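Local coordinates for protein fructose-1,6-bisphosphatase/inositol-1-monophosphatase (Thermotoga maritima, PDB 2P3N) that removes phosphate from inositol monophosphates and fructose 1,6-bisphosphate by magnesium-dependent hydrolysis, acting as a homotetramer of broad substrate specificity, at residues A[93-98]-A[176-181]. Sequence-based numbering, arbitrary orientation.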
ATOM      1  N   ASN A  93      12.956  -4.780   4.162  1.00 35.04           N
ATOM      2  CA  ASN A  93      14.007  -3.756   4.180  1.00 33.66           C
ATOM      3  C   ASN A  93      15.097  -3.870   3.124  1.00 28.97           C
ATOM      4  O   ASN A  93      16.252  -4.181   3.419  1.00 29.27           O
ATOM      5  CB  ASN A  93      14.652  -3.648   5.569  1.00 35.67           C
ATOM      6  CG  ASN A  93      13.710  -3.054   6.597  1.00 35.87           C
ATOM      7  OD1 ASN A  93      12.814  -3.730   7.101  1.00 41.31           O
ATOM      8  ND2 ASN A  93      13.898  -1.782   6.900  1.00 38.99           N
ATOM      9  N   PHE A  94      14.715  -3.614   1.883  1.00 28.62           N
ATOM     10  CA  PHE A  94      15.661  -3.618   0.784  1.00 28.87           C
ATOM     11  C   PHE A  94      15.244  -2.453  -0.104  1.00 31.41           C
ATOM     12  O   PHE A  94      14.090  -2.016  -0.055  1.00 32.52           O
ATOM     13  CB  PHE A  94      15.635  -4.959   0.035  1.00 21.19           C
ATOM     14  CG  PHE A  94      14.365  -5.230  -0.698  1.00 20.69           C
ATOM     15  CD1 PHE A  94      14.216  -4.836  -2.025  1.00 21.37           C
ATOM     16  CD2 PHE A  94      13.320  -5.895  -0.075  1.00 15.75           C
ATOM     17  CE1 PHE A  94      13.044  -5.104  -2.723  1.00 20.26           C
ATOM     18  CE2 PHE A  94      12.131  -6.169  -0.771  1.00 17.75           C
ATOM     19  CZ  PHE A  94      11.999  -5.770  -2.098  1.00 18.48           C
ATOM     20  N   SER A  95      16.180  -1.928  -0.888  1.00 31.07           N
ATOM     21  CA  SER A  95      15.887  -0.797  -1.750  1.00 26.59           C
ATOM     22  C   SER A  95      16.772  -0.740  -2.985  1.00 28.51           C
ATOM     23  O   SER A  95      17.697  -1.542  -3.148  1.00 28.96           O
ATOM     24  CB  SER A  95      16.052   0.495  -0.954  1.00 29.39           C
ATOM     25  OG  SER A  95      17.313   0.539  -0.310  1.00 31.07           O
ATOM     26  N   ILE A  96      16.454   0.209  -3.861  1.00 27.30           N
ATOM     27  CA  ILE A  96      17.212   0.445  -5.082  1.00 30.38           C
ATOM     28  C   ILE A  96      17.777   1.839  -4.905  1.00 28.80           C
ATOM     29  O   ILE A  96      17.065   2.755  -4.518  1.00 30.91           O
ATOM     30  CB  ILE A  96      16.332   0.465  -6.340  1.00 24.45           C
ATOM     31  CG1 ILE A  96      15.441  -0.778  -6.403  1.00 21.33           C
ATOM     32  CG2 ILE A  96      17.214   0.500  -7.570  1.00 29.19           C
ATOM     33  CD1 ILE A  96      14.562  -0.806  -7.671  1.00 19.43           C
ATOM     34  N   SER A  97      19.054   2.016  -5.190  1.00 32.36           N
ATOM     35  CA  SER A  97      19.635   3.328  -5.008  1.00 32.50           C
ATOM     36  C   SER A  97      20.262   3.878  -6.286  1.00 34.25           C
ATOM     37  O   SER A  97      20.906   3.149  -7.048  1.00 30.18           O
ATOM     38  CB  SER A  97      20.662   3.276  -3.880  1.00 30.49           C
ATOM     39  OG  SER A  97      20.932   4.571  -3.385  1.00 46.41           O
ATOM     40  N   LEU A  98      20.038   5.172  -6.516  1.00 35.12           N
ATOM     41  CA  LEU A  98      20.565   5.872  -7.684  1.00 38.26           C
ATOM     42  C   LEU A  98      21.040   7.274  -7.325  1.00 37.94           C
ATOM     43  O   LEU A  98      20.232   8.138  -6.986  1.00 38.68           O
ATOM     44  CB  LEU A  98      19.500   5.993  -8.786  1.00 29.47           C
ATOM     45  CG  LEU A  98      20.024   6.602 -10.094  1.00 24.24           C
ATOM     46  CD1 LEU A  98      21.109   5.685 -10.676  1.00 33.27           C
ATOM     47  CD2 LEU A  98      18.897   6.759 -11.100  1.00 24.67           C
ATOM     48  N   SER A 176      19.255  -2.451   5.238  1.00 46.02           N
ATOM     49  CA  SER A 176      19.529  -1.665   4.043  1.00 44.60           C
ATOM     50  C   SER A 176      20.320  -0.401   4.341  1.00 42.43           C
ATOM     51  O   SER A 176      19.829   0.521   4.987  1.00 42.84           O
ATOM     52  CB  SER A 176      18.214  -1.301   3.338  1.00 41.37           C
ATOM     53  OG  SER A 176      18.454  -0.752   2.050  1.00 33.96           O
ATOM     54  N   ALA A 177      21.553  -0.371   3.856  1.00 43.72           N
ATOM     55  CA  ALA A 177      22.433   0.773   4.045  1.00 46.01           C
ATOM     56  C   ALA A 177      21.780   2.062   3.535  1.00 44.76           C
ATOM     57  O   ALA A 177      21.552   3.011   4.293  1.00 42.59           O
ATOM     58  CB  ALA A 177      23.742   0.530   3.310  1.00 47.38           C
ATOM     59  N   ALA A 178      21.488   2.087   2.240  1.00 42.94           N
ATOM     60  CA  ALA A 178      20.869   3.249   1.622  1.00 39.80           C
ATOM     61  C   ALA A 178      19.602   3.677   2.377  1.00 37.76           C
ATOM     62  O   ALA A 178      19.426   4.851   2.699  1.00 35.51           O
ATOM     63  CB  ALA A 178      20.541   2.941   0.162  1.00 31.43           C
ATOM     64  N   LEU A 179      18.728   2.722   2.664  1.00 36.56           N
ATOM     65  CA  LEU A 179      17.490   3.020   3.365  1.00 37.13           C
ATOM     66  C   LEU A 179      17.721   3.514   4.794  1.00 40.70           C
ATOM     67  O   LEU A 179      16.948   4.323   5.299  1.00 42.74           O
ATOM     68  CB  LEU A 179      16.585   1.789   3.374  1.00 30.00           C
ATOM     69  CG  LEU A 179      15.141   1.995   3.839  1.00 31.96           C
ATOM     70  CD1 LEU A 179      14.464   3.104   3.029  1.00 25.70           C
ATOM     71  CD2 LEU A 179      14.390   0.685   3.684  1.00 28.92           C
ATOM     72  N   ASN A 180      18.780   3.042   5.446  1.00 40.55           N
ATOM     73  CA  ASN A 180      19.060   3.466   6.814  1.00 42.61           C
ATOM     74  C   ASN A 180      19.598   4.875   6.867  1.00 44.81           C
ATOM     75  O   ASN A 180      19.343   5.601   7.823  1.00 45.88           O
ATOM     76  CB  ASN A 180      20.056   2.524   7.490  1.00 47.21           C
ATOM     77  CG  ASN A 180      19.412   1.234   7.960  1.00 52.42           C
ATOM     78  OD1 ASN A 180      20.090   0.328   8.451  1.00 61.41           O
ATOM     79  ND2 ASN A 180      18.093   1.143   7.815  1.00 57.24           N
ATOM     80  N   ALA A 181      20.354   5.260   5.847  1.00 45.70           N
ATOM     81  CA  ALA A 181      20.916   6.601   5.796  1.00 43.50           C
ATOM     82  C   ALA A 181      19.781   7.574   5.551  1.00 43.21           C
ATOM     83  O   ALA A 181      19.709   8.629   6.175  1.00 44.29           O
ATOM     84  CB  ALA A 181      21.930   6.699   4.676  1.00 49.70           C
TER
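S176 carries OG anti to its backbone N (chi1 -169°), whereas S95 holds its own OG in the crowded position between backbone N and carbonyl carbon (chi1 52°). The two hydroxyls thus meet tip to tip, S95 OG to S176 OG 2.9 Å, in the one hydrogen bond joining 93-98 to 176-181. In the inositol monophosphatase fold this links strand 95-102 of the seven-stranded mixed sheet to the start of helix 177-185. The axes of the short pieces 95-98 and 177-181 pass 8.4 Å apart at 78°, so strand and helix cross here nearly at right angles, and the N-cap residue and the first turn make the contact. S176 occupies the N-cap position; its OG also hydrogen-bonds D82 O, so two bonds grip this buried hydroxyl, while its carbonyl opens the helix with N180 N to S176 O at 2.8 Å. D82 further receives A178 N on OD1, drawing the helix start onto a carboxylate that probably binds substrate and the second Mg(2+). The N-terminal end of the helix would be expected to stabilise that negative charge. A177, a probable substrate-binding residue, belongs to this same first turn. Further along the strand, S97 turns OG anti to its backbone N, and the A178 methyl rests against it, A178 CB to S97 OG 3.9 Å. That methyl also lies near S95 OG, so it sits between S95 and S97, whose CB atoms both point toward the helix, while I96 faces helix 2-21. Before the strand, the S176 methylene packs on the backbone of N93, with S176 CB 3.5 Å from N93 O. There the N93 and L179 side chains cross at about a right angle, the amide nitrogen N93 ND2 lying 4.1 Å from the methyl L179 CD2.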